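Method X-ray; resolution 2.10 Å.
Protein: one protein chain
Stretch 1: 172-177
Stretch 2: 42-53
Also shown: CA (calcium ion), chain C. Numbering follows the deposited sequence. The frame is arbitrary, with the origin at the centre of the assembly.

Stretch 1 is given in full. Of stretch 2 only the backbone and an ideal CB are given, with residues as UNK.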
# COMPACT_ATOMS: atom_id res chain seq x y z
N ILE A 172 20.34 26.26 -1.08
CA ILE A 172 19.61 26.14 0.17
C ILE A 172 18.98 24.75 0.23
O ILE A 172 18.72 24.12 -0.80
CB ILE A 172 18.60 27.29 0.38
CG1 ILE A 172 17.43 27.18 -0.60
CG2 ILE A 172 19.32 28.63 0.24
CD1 ILE A 172 16.39 28.27 -0.46
N TYR A 173 18.77 24.27 1.44
CA TYR A 173 18.09 23.04 1.67
C TYR A 173 16.74 23.32 2.29
O TYR A 173 16.61 24.18 3.16
CB TYR A 173 18.92 22.15 2.56
CG TYR A 173 20.29 21.94 2.02
CD1 TYR A 173 20.56 20.94 1.10
CD2 TYR A 173 21.35 22.76 2.42
CE1 TYR A 173 21.84 20.74 0.61
CE2 TYR A 173 22.63 22.57 1.93
CZ TYR A 173 22.87 21.55 1.03
OH TYR A 173 24.12 21.37 0.53
N LEU A 174 15.73 22.60 1.82
CA LEU A 174 14.37 22.72 2.29
C LEU A 174 13.97 21.36 2.82
O LEU A 174 14.14 20.34 2.15
CB LEU A 174 13.44 23.13 1.17
CG LEU A 174 13.93 24.31 0.35
CD1 LEU A 174 12.95 24.52 -0.79
CD2 LEU A 174 14.06 25.57 1.19
N ASP A 175 13.46 21.35 4.04
CA ASP A 175 12.95 20.18 4.67
C ASP A 175 11.64 20.51 5.40
O ASP A 175 11.34 21.67 5.69
CB ASP A 175 14.01 19.65 5.64
CG ASP A 175 13.89 18.17 5.88
OD1 ASP A 175 13.03 17.53 5.26
OD2 ASP A 175 14.65 17.63 6.70
N ASP A 176 10.87 19.47 5.68
CA ASP A 176 9.67 19.57 6.50
C ASP A 176 8.72 20.66 6.07
O ASP A 176 8.27 21.48 6.88
CB ASP A 176 10.09 19.67 7.94
CG ASP A 176 11.02 18.56 8.30
OD1 ASP A 176 10.67 17.40 8.00
OD2 ASP A 176 12.10 18.84 8.82
N ILE A 177 8.43 20.63 4.78
CA ILE A 177 7.54 21.57 4.13
C ILE A 177 6.16 21.00 4.36
O ILE A 177 5.82 19.91 3.88
CB ILE A 177 7.81 21.68 2.64
CG1 ILE A 177 9.30 21.94 2.39
CG2 ILE A 177 6.95 22.78 2.06
CD1 ILE A 177 9.71 21.89 0.96
N UNK A 42 17.71 15.34 -3.92
CA UNK A 42 17.51 15.00 -2.53
C UNK A 42 18.89 15.03 -1.91
O UNK A 42 19.77 14.27 -2.30
CB UNK A 42 16.82 13.65 -2.35
N UNK A 43 19.06 15.89 -0.93
CA UNK A 43 20.29 15.93 -0.18
C UNK A 43 20.17 14.95 0.98
O UNK A 43 19.32 15.12 1.87
CB UNK A 43 20.59 17.35 0.31
N UNK A 44 21.04 13.94 0.97
CA UNK A 44 21.08 12.93 2.00
C UNK A 44 22.02 13.26 3.14
O UNK A 44 21.96 12.59 4.16
CB UNK A 44 21.48 11.59 1.38
N UNK A 45 22.86 14.28 2.98
CA UNK A 45 23.85 14.63 4.01
C UNK A 45 23.37 15.75 4.95
O UNK A 45 24.01 16.01 5.96
CB UNK A 45 25.16 15.06 3.34
N UNK A 46 22.28 16.42 4.62
CA UNK A 46 21.72 17.42 5.51
C UNK A 46 20.23 17.27 5.54
O UNK A 46 19.57 17.08 4.51
CB UNK A 46 22.11 18.84 5.08
N UNK A 47 19.71 17.35 6.74
CA UNK A 47 18.30 17.19 6.96
C UNK A 47 17.97 17.72 8.33
O UNK A 47 18.76 17.54 9.29
CB UNK A 47 17.87 15.73 6.81
N UNK A 48 16.79 18.34 8.44
CA UNK A 48 16.20 18.55 9.74
C UNK A 48 15.56 17.25 10.25
O UNK A 48 16.02 16.71 11.24
CB UNK A 48 15.17 19.68 9.68
N UNK A 49 14.50 16.77 9.60
CA UNK A 49 14.05 15.39 9.86
C UNK A 49 14.97 14.48 9.08
O UNK A 49 14.99 14.54 7.86
CB UNK A 49 12.59 15.17 9.47
N UNK A 50 15.76 13.66 9.80
CA UNK A 50 16.71 12.83 9.16
C UNK A 50 16.11 11.88 8.15
O UNK A 50 14.89 11.55 8.15
CB UNK A 50 17.48 12.04 10.22
N UNK A 51 17.07 11.39 7.39
CA UNK A 51 16.90 10.93 6.08
C UNK A 51 17.52 12.09 5.31
O UNK A 51 18.73 12.20 5.19
CB UNK A 51 15.45 10.61 5.72
N UNK A 52 16.67 12.98 4.83
CA UNK A 52 17.08 13.84 3.77
C UNK A 52 16.26 15.11 3.69
O UNK A 52 15.26 15.29 4.40
CB UNK A 52 17.01 13.08 2.44
N UNK A 53 16.72 15.98 2.83
CA UNK A 53 16.05 17.22 2.54
C UNK A 53 16.12 17.43 1.06
O UNK A 53 16.78 16.67 0.35
CB UNK A 53 16.66 18.40 3.30
CA CA C . 13.64 15.31 6.13

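Position 42 has nothing of stretch 1 within 5.5 Å of its ideal CB, and its strand angles suit many residues, beta-branched ones among them; it is V42.

Position 43 points toward the tyrosine ring, its ideal CB 3.6 Å from Y173 CE1. So close an approach suits a small apolar side chain. It is A43, whose CB rests 3.7 Å from Y173 CE1.

Positions 44 and 45 look onto open space, so the contact prescribes little. They are G44, where a CB would have had room, and S45.

At 46 the CA-to-CB bond again points toward Y173, with the ideal CB 4.7 Å from Y173 CG. That gap can take a modest apolar side chain such as valine, isoleucine or leucine, or the methyl of a threonine. It is V46: CG2 sits over one face of the ring, 3.4 Å from the Y173 centroid and 14° off the normal, a CH-pi contact.

Position 47 points sideways, its ideal CB 3.7 Å from D175 OD2. A small, uncharged residue is compatible with this carboxylate; it is A47.

At 48 the ideal CB lies 3.3 Å from D176 OD2, and the backbone N faces D175 OD2 at 2.8 Å, a weak hydrogen bond open to any residue but proline. CA-to-CB points toward two carboxylates, so an acidic side chain would be a poor choice, while a small, polar or aromatic one that turns its end aside could be accepted. F48, with chi1 t, leads its end away, while its ring edge meets D176 OD2, 3.2 Å from F48 CD2.

At 49 the ideal CB is 3.3 Å from D176 OD1, the carbonyl O binds the calcium, and the ion lies close enough for a short oxygen-bearing side chain, so serine or threonine fits. T49, chi1 p, serves both: T49 OG1 lies 2.3 Å from the calcium ion and donates to D176 OD1 at 2.5 Å. T49 N also donates to D176 OD2 at 3.3 Å and, weakly, to D175 OD2 at 3.0 Å.

Position 50 points away, and its phi of -58° admits proline; it is P50. At 51, phi of 104° favours glycine, and G51 is found.

Position 52 also points away while its carbonyl faces the ion, so many side chains would do, because the ligand is a backbone atom. It is N52: N52 O lies 2.4 Å from the calcium ion. D175 OD1 and OD2 bind the same ion from across the contact; two further ligands come from elsewhere in the structure.

Position 53 faces stretch 1 tightly, its ideal CB 3.4 Å from L174 O and 3.8 Å from D175 CB, so alanine or serine would suit. S53 turns OG, chi1 p, to V46 O in a 2.6 Å hydrogen bond, bracing the loop beside Y173.

Stretch 2, residues 42-53: VAGSVAFTPGNS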
# COMPACT_ATOMS: atom_id res chain seq x y z
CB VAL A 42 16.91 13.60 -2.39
CG1 VAL A 42 16.90 13.17 -0.93
CG2 VAL A 42 15.50 13.60 -2.94
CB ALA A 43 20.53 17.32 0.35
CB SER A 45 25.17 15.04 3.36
OG SER A 45 24.99 16.20 2.55
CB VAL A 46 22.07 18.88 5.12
CG1 VAL A 46 23.56 19.16 5.39
CG2 VAL A 46 21.70 19.19 3.68
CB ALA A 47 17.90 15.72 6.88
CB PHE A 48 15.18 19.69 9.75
CG PHE A 48 14.71 19.98 11.12
CD1 PHE A 48 15.54 20.71 11.97
CD2 PHE A 48 13.54 19.42 11.62
CE1 PHE A 48 15.17 20.93 13.28
CE2 PHE A 48 13.17 19.64 12.92
CZ PHE A 48 13.98 20.40 13.75
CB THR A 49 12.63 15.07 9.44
OG1 THR A 49 12.41 15.54 8.11
CG2 THR A 49 11.65 15.66 10.40
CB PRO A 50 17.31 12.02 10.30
CG PRO A 50 16.28 12.04 11.34
CD PRO A 50 15.77 13.43 11.26
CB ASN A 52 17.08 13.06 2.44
CG ASN A 52 15.75 12.41 2.15
OD1 ASN A 52 14.71 13.06 2.18
ND2 ASN A 52 15.77 11.12 1.86
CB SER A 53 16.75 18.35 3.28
OG SER A 53 18.09 18.47 2.85
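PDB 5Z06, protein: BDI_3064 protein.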